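Local structure of rRNA adenine N-6-methyltransferase (Saccharopolyspora erythraea, 6NVM) at residues Asn51-Arg54 against Thr58-Arg61; Arg61-Ala66 against Ala89-Gln94; Pro79-Leu84 against Arg109-Gly114; Val200-Phe205 against Lys210-Ile215. The protein transfers two methyl groups from S-adenosyl-L-methionine to one adenine of 23S rRNA, lowering ribosomal affinity for macrolide, lincosamide and streptogramin B antibiotics. All coordinates share one frame; numbering follows the deposited sequence. Where two conformers were deposited one is given.

Interaction 1 (Asn51-Arg54 against Thr58-Arg61)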
loop_
_atom_site.group_PDB
_atom_site.type_symbol
_atom_site.label_atom_id
_atom_site.label_comp_id
_atom_site.label_asym_id
_atom_site.label_seq_id
_atom_site.Cartn_x
_atom_site.Cartn_y
_atom_site.Cartn_z
ATOM N N ASN A 51 8.974 -16.753 6.995
ATOM C CA ASN A 51 8.143 -16.490 8.166
ATOM C C ASN A 51 6.672 -16.760 7.864
ATOM O O ASN A 51 6.094 -16.157 6.959
ATOM C CB ASN A 51 8.329 -15.050 8.642
ATOM C CG ASN A 51 9.756 -14.752 9.042
ATOM O OD1 ASN A 51 10.430 -15.588 9.646
ATOM N ND2 ASN A 51 10.230 -13.560 8.701
ATOM N N PHE A 52 6.071 -17.662 8.635
ATOM C CA PHE A 52 4.715 -18.138 8.393
ATOM C C PHE A 52 3.833 -17.743 9.567
ATOM O O PHE A 52 4.063 -18.186 10.696
ATOM C CB PHE A 52 4.700 -19.655 8.193
ATOM C CG PHE A 52 5.550 -20.120 7.048
ATOM C CD1 PHE A 52 6.929 -20.195 7.177
ATOM C CD2 PHE A 52 4.974 -20.478 5.842
ATOM C CE1 PHE A 52 7.717 -20.616 6.121
ATOM C CE2 PHE A 52 5.757 -20.902 4.781
ATOM C CZ PHE A 52 7.129 -20.971 4.922
ATOM N N LEU A 53 2.829 -16.914 9.298
ATOM C CA LEU A 53 1.888 -16.502 10.333
ATOM C C LEU A 53 0.977 -17.669 10.699
ATOM O O LEU A 53 0.306 -18.235 9.830
ATOM C CB LEU A 53 1.071 -15.307 9.846
ATOM C CG LEU A 53 0.031 -14.739 10.817
ATOM C CD1 LEU A 53 0.693 -14.170 12.067
ATOM C CD2 LEU A 53 -0.814 -13.676 10.129
ATOM N N ARG A 54 0.947 -18.027 11.986
ATOM C CA ARG A 54 0.133 -19.137 12.463
ATOM C C ARG A 54 -1.036 -18.710 13.340
ATOM O O ARG A 54 -1.945 -19.514 13.557
ATOM C CB ARG A 54 1.001 -20.127 13.256
ATOM C CG ARG A 54 2.163 -20.715 12.461
ATOM C CD ARG A 54 1.684 -21.726 11.433
ATOM N NE ARG A 54 1.062 -22.882 12.072
ATOM C CZ ARG A 54 0.526 -23.909 11.420
ATOM N NH1 ARG A 54 0.521 -23.944 10.094
ATOM N NH2 ARG A 54 -0.014 -24.906 12.097
ATOM N N THR A 58 -5.116 -13.349 13.969
ATOM C CA THR A 58 -4.545 -12.403 13.018
ATOM C C THR A 58 -4.928 -12.767 11.592
ATOM O O THR A 58 -5.257 -11.890 10.785
ATOM C CB THR A 58 -3.030 -12.367 13.177
ATOM O OG1 THR A 58 -2.715 -12.107 14.551
ATOM C CG2 THR A 58 -2.420 -11.284 12.298
ATOM N N ILE A 59 -4.897 -14.059 11.265
ATOM C CA ILE A 59 -5.287 -14.497 9.928
ATOM C C ILE A 59 -6.714 -14.054 9.618
ATOM O O ILE A 59 -6.998 -13.533 8.532
ATOM C CB ILE A 59 -5.099 -16.023 9.811
ATOM C CG1 ILE A 59 -3.597 -16.338 9.805
ATOM C CG2 ILE A 59 -5.777 -16.579 8.553
ATOM C CD1 ILE A 59 -3.255 -17.816 9.829
ATOM N N ALA A 60 -7.629 -14.234 10.571
ATOM C CA ALA A 60 -9.008 -13.794 10.364
ATOM C C ALA A 60 -9.080 -12.282 10.199
ATOM O O ALA A 60 -9.868 -11.770 9.394
ATOM C CB ALA A 60 -9.885 -14.247 11.532
ATOM N N ARG A 61 -8.252 -11.550 10.948
ATOM C CA ARG A 61 -8.213 -10.096 10.832
ATOM C C ARG A 61 -7.791 -9.666 9.432
ATOM O O ARG A 61 -8.361 -8.727 8.861
ATOM C CB ARG A 61 -7.257 -9.535 11.886
ATOM C CG ARG A 61 -7.166 -8.028 11.936
ATOM C CD ARG A 61 -8.424 -7.431 12.518
ATOM N NE ARG A 61 -8.277 -6.001 12.764
ATOM C CZ ARG A 61 -9.274 -5.198 13.115
ATOM N NH1 ARG A 61 -10.503 -5.682 13.255
ATOM N NH2 ARG A 61 -9.044 -3.908 13.318
#

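Interaction 2 (Arg61-Ala66 against Ala89-Gln94)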
loop_
_atom_site.group_PDB
_atom_site.type_symbol
_atom_site.label_atom_id
_atom_site.label_comp_id
_atom_site.label_asym_id
_atom_site.label_seq_id
_atom_site.Cartn_x
_atom_site.Cartn_y
_atom_site.Cartn_z
ATOM N N ARG A 61 -8.252 -11.550 10.948
ATOM C CA ARG A 61 -8.213 -10.096 10.832
ATOM C C ARG A 61 -7.791 -9.666 9.432
ATOM O O ARG A 61 -8.361 -8.727 8.861
ATOM C CB ARG A 61 -7.257 -9.535 11.886
ATOM C CG ARG A 61 -7.166 -8.028 11.936
ATOM C CD ARG A 61 -8.424 -7.431 12.518
ATOM N NE ARG A 61 -8.277 -6.001 12.764
ATOM C CZ ARG A 61 -9.274 -5.198 13.115
ATOM N NH1 ARG A 61 -10.503 -5.682 13.255
ATOM N NH2 ARG A 61 -9.044 -3.908 13.318
ATOM N N ILE A 62 -6.798 -10.347 8.859
ATOM C CA ILE A 62 -6.372 -10.045 7.498
ATOM C C ILE A 62 -7.527 -10.240 6.524
ATOM O O ILE A 62 -7.800 -9.382 5.673
ATOM C CB ILE A 62 -5.160 -10.915 7.116
ATOM C CG1 ILE A 62 -3.979 -10.602 8.038
ATOM C CG2 ILE A 62 -4.786 -10.699 5.654
ATOM C CD1 ILE A 62 -2.866 -11.627 7.982
ATOM N N ALA A 63 -8.214 -11.380 6.622
ATOM C CA ALA A 63 -9.285 -11.675 5.677
ATOM C C ALA A 63 -10.403 -10.641 5.768
ATOM O O ALA A 63 -10.938 -10.202 4.743
ATOM C CB ALA A 63 -9.826 -13.082 5.925
ATOM N N GLU A 64 -10.765 -10.237 6.990
ATOM C CA GLU A 64 -11.787 -9.210 7.163
ATOM C C GLU A 64 -11.306 -7.842 6.678
ATOM O O GLU A 64 -12.102 -7.057 6.148
ATOM C CB GLU A 64 -12.202 -9.153 8.635
ATOM C CG GLU A 64 -12.867 -10.443 9.119
ATOM C CD GLU A 64 -12.884 -10.585 10.633
ATOM O OE1 GLU A 64 -12.085 -9.904 11.315
ATOM O OE2 GLU A 64 -13.698 -11.387 11.140
ATOM N N THR A 65 -10.012 -7.553 6.824
ATOM C CA THR A 65 -9.470 -6.273 6.379
ATOM C C THR A 65 -9.554 -6.112 4.867
ATOM O O THR A 65 -9.625 -4.984 4.364
ATOM C CB THR A 65 -8.009 -6.148 6.831
ATOM O OG1 THR A 65 -7.955 -6.082 8.258
ATOM C CG2 THR A 65 -7.340 -4.909 6.247
ATOM N N ALA A 66 -9.522 -7.217 4.124
ATOM C CA ALA A 66 -9.426 -7.128 2.676
ATOM C C ALA A 66 -10.706 -6.626 2.019
ATOM O O ALA A 66 -10.693 -6.361 0.814
ATOM C CB ALA A 66 -9.039 -8.490 2.108
ATOM N N ALA A 89 -10.978 -17.499 0.477
ATOM C CA ALA A 89 -11.871 -18.197 -0.442
ATOM C C ALA A 89 -13.291 -18.319 0.099
ATOM O O ALA A 89 -14.231 -18.440 -0.692
ATOM C CB ALA A 89 -11.320 -19.585 -0.759
ATOM N N ASP A 90 -13.466 -18.270 1.423
ATOM C CA ASP A 90 -14.798 -18.268 2.016
ATOM C C ASP A 90 -15.576 -16.992 1.719
ATOM O O ASP A 90 -16.811 -16.997 1.801
ATOM C CB ASP A 90 -14.707 -18.419 3.536
ATOM C CG ASP A 90 -14.416 -19.838 3.976
ATOM O OD1 ASP A 90 -14.575 -20.767 3.160
ATOM O OD2 ASP A 90 -14.045 -20.016 5.159
ATOM N N ARG A 91 -14.887 -15.899 1.405
ATOM C CA ARG A 91 -15.512 -14.590 1.287
ATOM C C ARG A 91 -15.502 -14.027 -0.125
ATOM O O ARG A 91 -16.395 -13.250 -0.468
ATOM C CB ARG A 91 -14.805 -13.594 2.219
ATOM C CG ARG A 91 -14.865 -13.968 3.703
ATOM C CD ARG A 91 -13.821 -13.200 4.516
ATOM N NE ARG A 91 -14.036 -13.319 5.960
ATOM C CZ ARG A 91 -13.673 -14.366 6.699
ATOM N NH1 ARG A 91 -13.079 -15.415 6.144
ATOM N NH2 ARG A 91 -13.915 -14.370 8.005
ATOM N N ALA A 92 -14.522 -14.395 -0.946
ATOM C CA ALA A 92 -14.336 -13.832 -2.275
ATOM C C ALA A 92 -14.868 -14.778 -3.347
ATOM O O ALA A 92 -15.152 -15.952 -3.101
ATOM C CB ALA A 92 -12.852 -13.540 -2.526
ATOM N N ARG A 93 -14.993 -14.246 -4.563
ATOM C CA ARG A 93 -15.435 -15.070 -5.683
ATOM C C ARG A 93 -14.486 -16.240 -5.901
ATOM O O ARG A 93 -14.921 -17.372 -6.150
ATOM C CB ARG A 93 -15.528 -14.225 -6.954
ATOM C CG ARG A 93 -16.259 -14.915 -8.103
ATOM C CD ARG A 93 -16.265 -14.048 -9.353
ATOM N NE ARG A 93 -14.981 -14.073 -10.049
ATOM C CZ ARG A 93 -14.556 -13.126 -10.881
ATOM N NH1 ARG A 93 -15.301 -12.057 -11.120
ATOM N NH2 ARG A 93 -13.380 -13.249 -11.476
ATOM N N GLN A 94 -13.186 -15.976 -5.826
ATOM C CA GLN A 94 -12.147 -16.964 -6.073
ATOM C C GLN A 94 -10.826 -16.373 -5.607
ATOM O O GLN A 94 -10.689 -15.153 -5.456
ATOM C CB GLN A 94 -12.074 -17.349 -7.553
ATOM C CG GLN A 94 -11.788 -16.176 -8.467
ATOM C CD GLN A 94 -11.911 -16.535 -9.930
ATOM O OE1 GLN A 94 -12.821 -16.074 -10.620
ATOM N NE2 GLN A 94 -10.993 -17.362 -10.414
#

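Interaction 3 (Pro79-Leu84 against Arg109-Gly114)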
loop_
_atom_site.group_PDB
_atom_site.type_symbol
_atom_site.label_atom_id
_atom_site.label_comp_id
_atom_site.label_asym_id
_atom_site.label_seq_id
_atom_site.Cartn_x
_atom_site.Cartn_y
_atom_site.Cartn_z
ATOM N N PRO A 79 1.548 -17.331 -0.004
ATOM C CA PRO A 79 0.454 -18.066 0.656
ATOM C C PRO A 79 0.899 -18.949 1.807
ATOM O O PRO A 79 0.077 -19.239 2.690
ATOM C CB PRO A 79 -0.147 -18.902 -0.481
ATOM C CG PRO A 79 0.961 -19.055 -1.477
ATOM C CD PRO A 79 1.745 -17.769 -1.400
ATOM N N GLY A 80 2.153 -19.395 1.825
ATOM C CA GLY A 80 2.624 -20.193 2.944
ATOM C C GLY A 80 1.784 -21.446 3.112
ATOM O O GLY A 80 1.591 -22.220 2.168
ATOM N N GLU A 81 1.265 -21.644 4.328
ATOM C CA GLU A 81 0.542 -22.867 4.664
ATOM C C GLU A 81 -0.863 -22.913 4.078
ATOM O O GLU A 81 -1.460 -23.993 4.019
ATOM C CB GLU A 81 0.455 -23.026 6.186
ATOM C CG GLU A 81 1.802 -23.019 6.899
ATOM C CD GLU A 81 2.633 -24.250 6.602
ATOM O OE1 GLU A 81 2.122 -25.171 5.932
ATOM O OE2 GLU A 81 3.801 -24.296 7.041
ATOM N N GLY A 82 -1.411 -21.775 3.667
ATOM C CA GLY A 82 -2.699 -21.748 3.011
ATOM C C GLY A 82 -3.911 -21.617 3.913
ATOM O O GLY A 82 -5.036 -21.683 3.409
ATOM N N LEU A 83 -3.734 -21.435 5.224
ATOM C CA LEU A 83 -4.894 -21.200 6.079
ATOM C C LEU A 83 -5.562 -19.877 5.726
ATOM O O LEU A 83 -6.789 -19.801 5.595
ATOM C CB LEU A 83 -4.495 -21.226 7.553
ATOM C CG LEU A 83 -5.609 -20.862 8.541
ATOM C CD1 LEU A 83 -6.852 -21.745 8.376
ATOM C CD2 LEU A 83 -5.093 -20.937 9.969
ATOM N N LEU A 84 -4.767 -18.820 5.552
ATOM C CA LEU A 84 -5.334 -17.559 5.091
ATOM C C LEU A 84 -6.057 -17.745 3.764
ATOM O O LEU A 84 -7.132 -17.174 3.547
ATOM C CB LEU A 84 -4.235 -16.503 4.967
ATOM C CG LEU A 84 -4.634 -15.175 4.319
ATOM C CD1 LEU A 84 -5.789 -14.537 5.066
ATOM C CD2 LEU A 84 -3.432 -14.234 4.258
ATOM N N ARG A 109 -1.436 -26.895 -3.690
ATOM C CA ARG A 109 -2.566 -27.205 -4.559
ATOM C C ARG A 109 -3.355 -28.397 -4.027
ATOM O O ARG A 109 -4.589 -28.355 -3.957
ATOM C CB ARG A 109 -2.051 -27.462 -5.977
ATOM C CG ARG A 109 -3.123 -27.678 -7.026
ATOM C CD ARG A 109 -2.512 -27.774 -8.430
ATOM N NE ARG A 109 -1.888 -26.510 -8.849
ATOM C CZ ARG A 109 -0.659 -26.385 -9.342
ATOM N NH1 ARG A 109 0.120 -27.444 -9.514
ATOM N NH2 ARG A 109 -0.205 -25.182 -9.685
ATOM N N GLU A 110 -2.660 -29.456 -3.602
ATOM C CA GLU A 110 -3.352 -30.623 -3.059
ATOM C C GLU A 110 -4.001 -30.308 -1.716
ATOM O O GLU A 110 -5.135 -30.729 -1.453
ATOM C CB GLU A 110 -2.377 -31.795 -2.920
ATOM C CG GLU A 110 -3.015 -33.100 -2.439
ATOM C CD GLU A 110 -4.090 -33.622 -3.385
ATOM O OE1 GLU A 110 -4.006 -33.342 -4.603
ATOM O OE2 GLU A 110 -5.023 -34.307 -2.906
ATOM N N LYS A 111 -3.297 -29.577 -0.846
ATOM C CA LYS A 111 -3.860 -29.222 0.455
ATOM C C LYS A 111 -5.178 -28.472 0.311
ATOM O O LYS A 111 -6.093 -28.648 1.126
ATOM C CB LYS A 111 -2.866 -28.374 1.249
ATOM C CG LYS A 111 -1.821 -29.169 2.002
ATOM C CD LYS A 111 -0.728 -28.274 2.577
ATOM C CE LYS A 111 -1.289 -27.247 3.545
ATOM N NZ LYS A 111 -0.217 -26.471 4.233
ATOM N N LEU A 112 -5.296 -27.626 -0.709
ATOM C CA LEU A 112 -6.455 -26.759 -0.868
ATOM C C LEU A 112 -7.471 -27.286 -1.876
ATOM O O LEU A 112 -8.410 -26.562 -2.230
ATOM C CB LEU A 112 -5.996 -25.358 -1.277
ATOM C CG LEU A 112 -5.021 -24.697 -0.298
ATOM C CD1 LEU A 112 -4.493 -23.373 -0.847
ATOM C CD2 LEU A 112 -5.677 -24.496 1.066
ATOM N N SER A 113 -7.320 -28.528 -2.333
ATOM C CA SER A 113 -8.159 -29.029 -3.416
ATOM C C SER A 113 -9.618 -29.184 -3.007
ATOM O O SER A 113 -10.476 -29.314 -3.886
ATOM C CB SER A 113 -7.619 -30.368 -3.924
ATOM O OG SER A 113 -7.600 -31.335 -2.891
ATOM N N GLY A 114 -9.922 -29.176 -1.708
ATOM C CA GLY A 114 -11.299 -29.172 -1.254
ATOM C C GLY A 114 -12.013 -27.845 -1.394
ATOM O O GLY A 114 -13.182 -27.737 -1.012
#

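Interaction 4 (Val200-Phe205 against Lys210-Ile215)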
loop_
_atom_site.group_PDB
_atom_site.type_symbol
_atom_site.label_atom_id
_atom_site.label_comp_id
_atom_site.label_asym_id
_atom_site.label_seq_id
_atom_site.Cartn_x
_atom_site.Cartn_y
_atom_site.Cartn_z
ATOM N N VAL A 200 1.773 -6.671 14.283
ATOM C CA VAL A 200 1.713 -8.127 14.401
ATOM C C VAL A 200 3.006 -8.583 15.065
ATOM O O VAL A 200 4.085 -8.475 14.470
ATOM C CB VAL A 200 1.524 -8.817 13.043
ATOM C CG1 VAL A 200 1.421 -10.334 13.218
ATOM C CG2 VAL A 200 0.287 -8.285 12.344
ATOM N N ASP A 201 2.899 -9.108 16.282
ATOM C CA ASP A 201 4.084 -9.465 17.053
ATOM C C ASP A 201 4.831 -10.627 16.403
ATOM O O ASP A 201 4.224 -11.552 15.852
ATOM C CB ASP A 201 3.690 -9.821 18.485
ATOM C CG ASP A 201 4.879 -9.848 19.427
ATOM O OD1 ASP A 201 5.785 -10.686 19.232
ATOM O OD2 ASP A 201 4.913 -9.017 20.357
ATOM N N ARG A 202 6.164 -10.569 16.475
ATOM C CA ARG A 202 7.006 -11.606 15.885
ATOM C C ARG A 202 6.652 -13.004 16.382
ATOM O O ARG A 202 6.761 -13.975 15.626
ATOM C CB ARG A 202 8.480 -11.309 16.183
ATOM C CG ARG A 202 8.815 -11.225 17.670
ATOM C CD ARG A 202 10.313 -11.062 17.905
ATOM N NE ARG A 202 10.804 -9.744 17.500
ATOM C CZ ARG A 202 11.068 -8.737 18.329
ATOM N NH1 ARG A 202 10.901 -8.868 19.639
ATOM N NH2 ARG A 202 11.511 -7.585 17.845
ATOM N N ARG A 203 6.234 -13.136 17.643
ATOM C CA ARG A 203 5.991 -14.463 18.200
ATOM C C ARG A 203 4.795 -15.167 17.571
ATOM O O ARG A 203 4.599 -16.360 17.827
ATOM C CB ARG A 203 5.796 -14.380 19.717
ATOM C CG ARG A 203 4.569 -13.609 20.169
ATOM C CD ARG A 203 4.255 -13.903 21.627
ATOM N NE ARG A 203 5.411 -13.684 22.493
ATOM C CZ ARG A 203 5.436 -13.961 23.794
ATOM N NH1 ARG A 203 4.368 -14.472 24.391
ATOM N NH2 ARG A 203 6.534 -13.728 24.499
ATOM N N LEU A 204 4.001 -14.472 16.757
ATOM C CA LEU A 204 2.868 -15.095 16.087
ATOM C C LEU A 204 3.260 -15.806 14.799
ATOM O O LEU A 204 2.389 -16.397 14.148
ATOM C CB LEU A 204 1.793 -14.043 15.793
ATOM C CG LEU A 204 1.250 -13.288 17.009
ATOM C CD1 LEU A 204 0.159 -12.316 16.590
ATOM C CD2 LEU A 204 0.736 -14.241 18.085
ATOM N N PHE A 205 4.533 -15.773 14.421
ATOM C CA PHE A 205 5.023 -16.419 13.213
ATOM C C PHE A 205 5.819 -17.668 13.574
ATOM O O PHE A 205 6.158 -17.911 14.734
ATOM C CB PHE A 205 5.901 -15.461 12.397
ATOM C CG PHE A 205 5.175 -14.247 11.878
ATOM C CD1 PHE A 205 4.973 -13.143 12.691
ATOM C CD2 PHE A 205 4.723 -14.200 10.565
ATOM C CE1 PHE A 205 4.316 -12.021 12.212
ATOM C CE2 PHE A 205 4.066 -13.084 10.083
ATOM C CZ PHE A 205 3.860 -11.990 10.907
ATOM N N LYS A 210 13.079 -11.629 13.668
ATOM C CA LYS A 210 13.782 -10.736 14.581
ATOM C C LYS A 210 12.996 -9.470 14.893
ATOM O O LYS A 210 13.088 -8.955 16.013
ATOM C CB LYS A 210 15.149 -10.351 14.002
ATOM C CG LYS A 210 15.091 -9.591 12.679
ATOM C CD LYS A 210 16.479 -9.151 12.228
ATOM C CE LYS A 210 16.453 -8.522 10.843
ATOM N NZ LYS A 210 15.633 -7.279 10.795
ATOM N N VAL A 211 12.230 -8.955 13.932
ATOM C CA VAL A 211 11.452 -7.740 14.126
ATOM C C VAL A 211 9.975 -8.069 13.969
ATOM O O VAL A 211 9.591 -9.124 13.456
ATOM C CB VAL A 211 11.860 -6.614 13.153
ATOM C CG1 VAL A 211 13.212 -6.040 13.546
ATOM C CG2 VAL A 211 11.874 -7.125 11.715
ATOM N N ASP A 212 9.143 -7.139 14.427
ATOM C CA ASP A 212 7.704 -7.299 14.364
ATOM C C ASP A 212 7.182 -6.914 12.985
ATOM O O ASP A 212 7.869 -6.276 12.183
ATOM C CB ASP A 212 7.031 -6.446 15.436
ATOM C CG ASP A 212 7.446 -6.847 16.834
ATOM O OD1 ASP A 212 7.476 -8.063 17.119
ATOM O OD2 ASP A 212 7.755 -5.945 17.638
ATOM N N SER A 213 5.947 -7.314 12.717
ATOM C CA SER A 213 5.305 -7.055 11.439
ATOM C C SER A 213 4.078 -6.173 11.661
ATOM O O SER A 213 3.807 -5.709 12.772
ATOM C CB SER A 213 4.935 -8.373 10.752
ATOM O OG SER A 213 6.087 -9.135 10.438
ATOM N N ALA A 214 3.321 -5.962 10.590
ATOM C CA ALA A 214 2.123 -5.144 10.660
ATOM C C ALA A 214 1.235 -5.498 9.481
ATOM O O ALA A 214 1.705 -6.005 8.459
ATOM C CB ALA A 214 2.465 -3.649 10.655
ATOM N N ILE A 215 -0.057 -5.240 9.642
ATOM C CA ILE A 215 -1.004 -5.272 8.536
ATOM C C ILE A 215 -1.217 -3.841 8.077
ATOM O O ILE A 215 -1.539 -2.963 8.888
ATOM C CB ILE A 215 -2.339 -5.916 8.943
ATOM C CG1 ILE A 215 -2.113 -7.333 9.472
ATOM C CG2 ILE A 215 -3.290 -5.940 7.750
ATOM C CD1 ILE A 215 -3.315 -7.912 10.176
#

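Interaction 1 (Asn51-Arg54 against Thr58-Arg61)
The hydroxyl OG1 of Thr-58 is hydrogen-bonded to OD2 of Asp-55, the residue just before helix 56-65, and the methyl on the same CB takes the other job: it packs on Leu-53. This is the entry to a class I, Rossmann-like methyltransferase domain, where the short strand 52-53 turns almost at once into helix 56-65. No hydrogen bond joins the two segments, so the turn closes by apolar packing. Leu-53 does most of the work. The side chain runs out from the strand, chi1 near 180° placing CG beside the carbonyl carbon, and sets CD2 between two neighbours on the helix. CD2 lies 3.6 Å from Thr-58 CG2, the two side chains crossing at about a right angle. It also lies 3.9 Å from Ile-59 CG1, but here the chains run past one another in opposite directions. Leu-53 CG also comes to 4.1 Å from the same Ile-59 CG1, while the end of the isoleucine lies by the strand's main chain. Thr-58 and Ile-59 are both buried: Ile-59 also packs on Leu-83 and Leu-84 of the next helix, and Thr-58 touches Val-200 and Leu-204. Asn-51 and Leu-53 are predicted S-adenosyl-L-methionine contacts, so the packing lies beside the predicted cofactor site. The strand itself pairs antiparallel with 205-206. At the end of Ile-59, CD1 rests 3.6 Å from the carbonyl oxygen of Leu-53 and 4.2 Å from Arg-54 C.

Interaction 2 (Arg61-Ala66 against Ala89-Gln94)
Arg-91 leaves its backbone with CG anti to the carbonyl carbon (chi1 -61°), runs extended from CG to NE, and then turns about the CD-NE bond (chi4 80°). That last turn lays the guanidinium over the methyl of Ala-63. The methyl carbon CB sits 3.8 Å above the guanidinium plane, displaced toward the rim, so that it is nearest to NH1 at 4.0 Å and almost as near to CZ. The contact with this face is dispersive; the polar need of NH1 is met by the carbonyl oxygen of Glu-87, in the helix just before the loop, a hydrogen bond that also helps fix how the flat group is turned. Ala-63 itself is buried, packing on Glu-87 and Leu-88 as well. In the Rossmann-like fold the contact ties helix 56-65 to the loop between helix 83-89 and strand 94-98. The next residue, Glu-64, brings its CG to 4.2 Å from Arg-91 NH2. Its carboxylate stops short of a salt bridge, with OE2 4.3 Å from that NH2, though the opposite charges probably still attract. Within the helix, Thr-65 binds Arg-61 O twice: OG1 donates to it over 2.7 Å and the backbone N over 2.9 Å, from opposite faces of the carbonyl plane. Where the loop runs into strand 94-98, Arg-93 grips Gln-94 side-on, with NE and NH2 both donating to OE1 at 3.0 Å, while Arg-93 NH2 also makes a salt bridge to Glu-133.

Interaction 3 (Pro79-Leu84 against Arg109-Gly114)
Lys-111 starts with CB directed at the segment 79-84, and CG stands anti to the carbonyl carbon (chi1 -84°). The chain stays extended to CD, bends about the CG-CD bond (chi3 60°), and so brings its last two atoms up to the carbonyl oxygen of Glu-81. CE passes 3.3 Å from Glu-81 O. NZ then meets the same oxygen at 2.8 Å, in the carbonyl plane and on a lone pair, a hydrogen bond to the main chain. The ammonium has a second partner in the same residue, Glu-81 OE1 at 3.2 Å, a salt bridge; the glutamate chain, bent at chi2 (-69°), has its carboxylate turned to the amine. Two conformers were modelled for this lysine, so the grip described belongs to one of them. The loop it holds carries the first glycine-rich motif of class I methyltransferases, Gly-78 to Gly-82, where Gly-78 is a predicted S-adenosyl-L-methionine contact. From Pro-79 to Gly-82 the chain makes a type II' turn closed by Gly-82 N to Pro-79 O at 3.1 Å, and Gly-82 then serves as N-cap of helix 83-89. Next to the lysine in sequence, Leu-112 is the residue at which the chain leaves helix 102-111; its methyl CD2 lies 3.7 Å from Gly-82 O, and the side chain also packs on Thr-85 and Arg-86. Just beyond, Ser-113 OG donates to Glu-110 O over 2.9 Å, and its backbone N reaches that oxygen from the same face of the carbonyl plane.

Interaction 4 (Val200-Phe205 against Lys210-Ile215)
Over one face of the Arg-202 guanidinium lies Asp-212 OD1, and at the edge, in the plane, sits Val-211 CA. The guanidinium and carboxylate planes are 28° apart, with OD1 well out of the guanidinium plane, so charge alone acts and no N-H points at it: the salt bridge from Arg-202 NE to Asp-212 OD1 is long, 3.7 Å. These residues stand at the end where the connection between strands 192-200 and 213-220 is made, an antiparallel pair at one side of the Rossmann-like sheet. Val-200 and Ser-213 form a hydrogen-bonded pair there, with Val-200 N to Ser-213 O at 2.7 Å and Ser-213 N to Val-200 O at 2.8 Å. Beyond it the partner strand gives way to a 3-10 turn, and side chains take over the pairing. Asp-212 OD1 accepts from Arg-202 N over 2.9 Å, on its anti side, slightly out of the carboxylate plane (N-H...O 157°). Asp-201 makes an Asx turn, its OD1 receiving Arg-203 N at 3.0 Å. The two carboxylates lie side by side, OD1 to OD1 3.8 Å; this proximity would probably raise their proton affinity, which Arg-202, and for Asp-212 a long weak ion pair to Lys-199, may partly offset. Arg-202 CG sits between backbone N and carbonyl carbon (chi1 59°), which sends the chain back over the opposing segment as far as Lys-210 O, 2.8 Å from NE. Back in the strand pair, Val-200 CG2 packs on Ile-215 CG1. The Phe-205 ring has Arg-202 O at its edge, in plane, and its CZ lies 3.7 Å from Ser-213 OG.

Overall arrangement
Interactions 1 and 2 share Arg-61 and use successive turns of helix 56-65, their centres about 13 Å apart; Leu-53 packs on Ile-62 between them. Interaction 3 follows along the chain, alternating its segments with those of interaction 2, and meets interaction 1 where Ile-59 touches Leu-83 and Leu-84. Interaction 4 comes last yet folds back beside interaction 1, with centres about 9 Å apart, since strand 205-206 pairs with strand 52-53. Interactions 3 and 4 lie about 22 Å apart between centres and do not touch. The first helix and strand thus link the glycine-rich loop to the connection between strands 192-200 and 213-220, all within one Rossmann-like domain, which holds the predicted cofactor site.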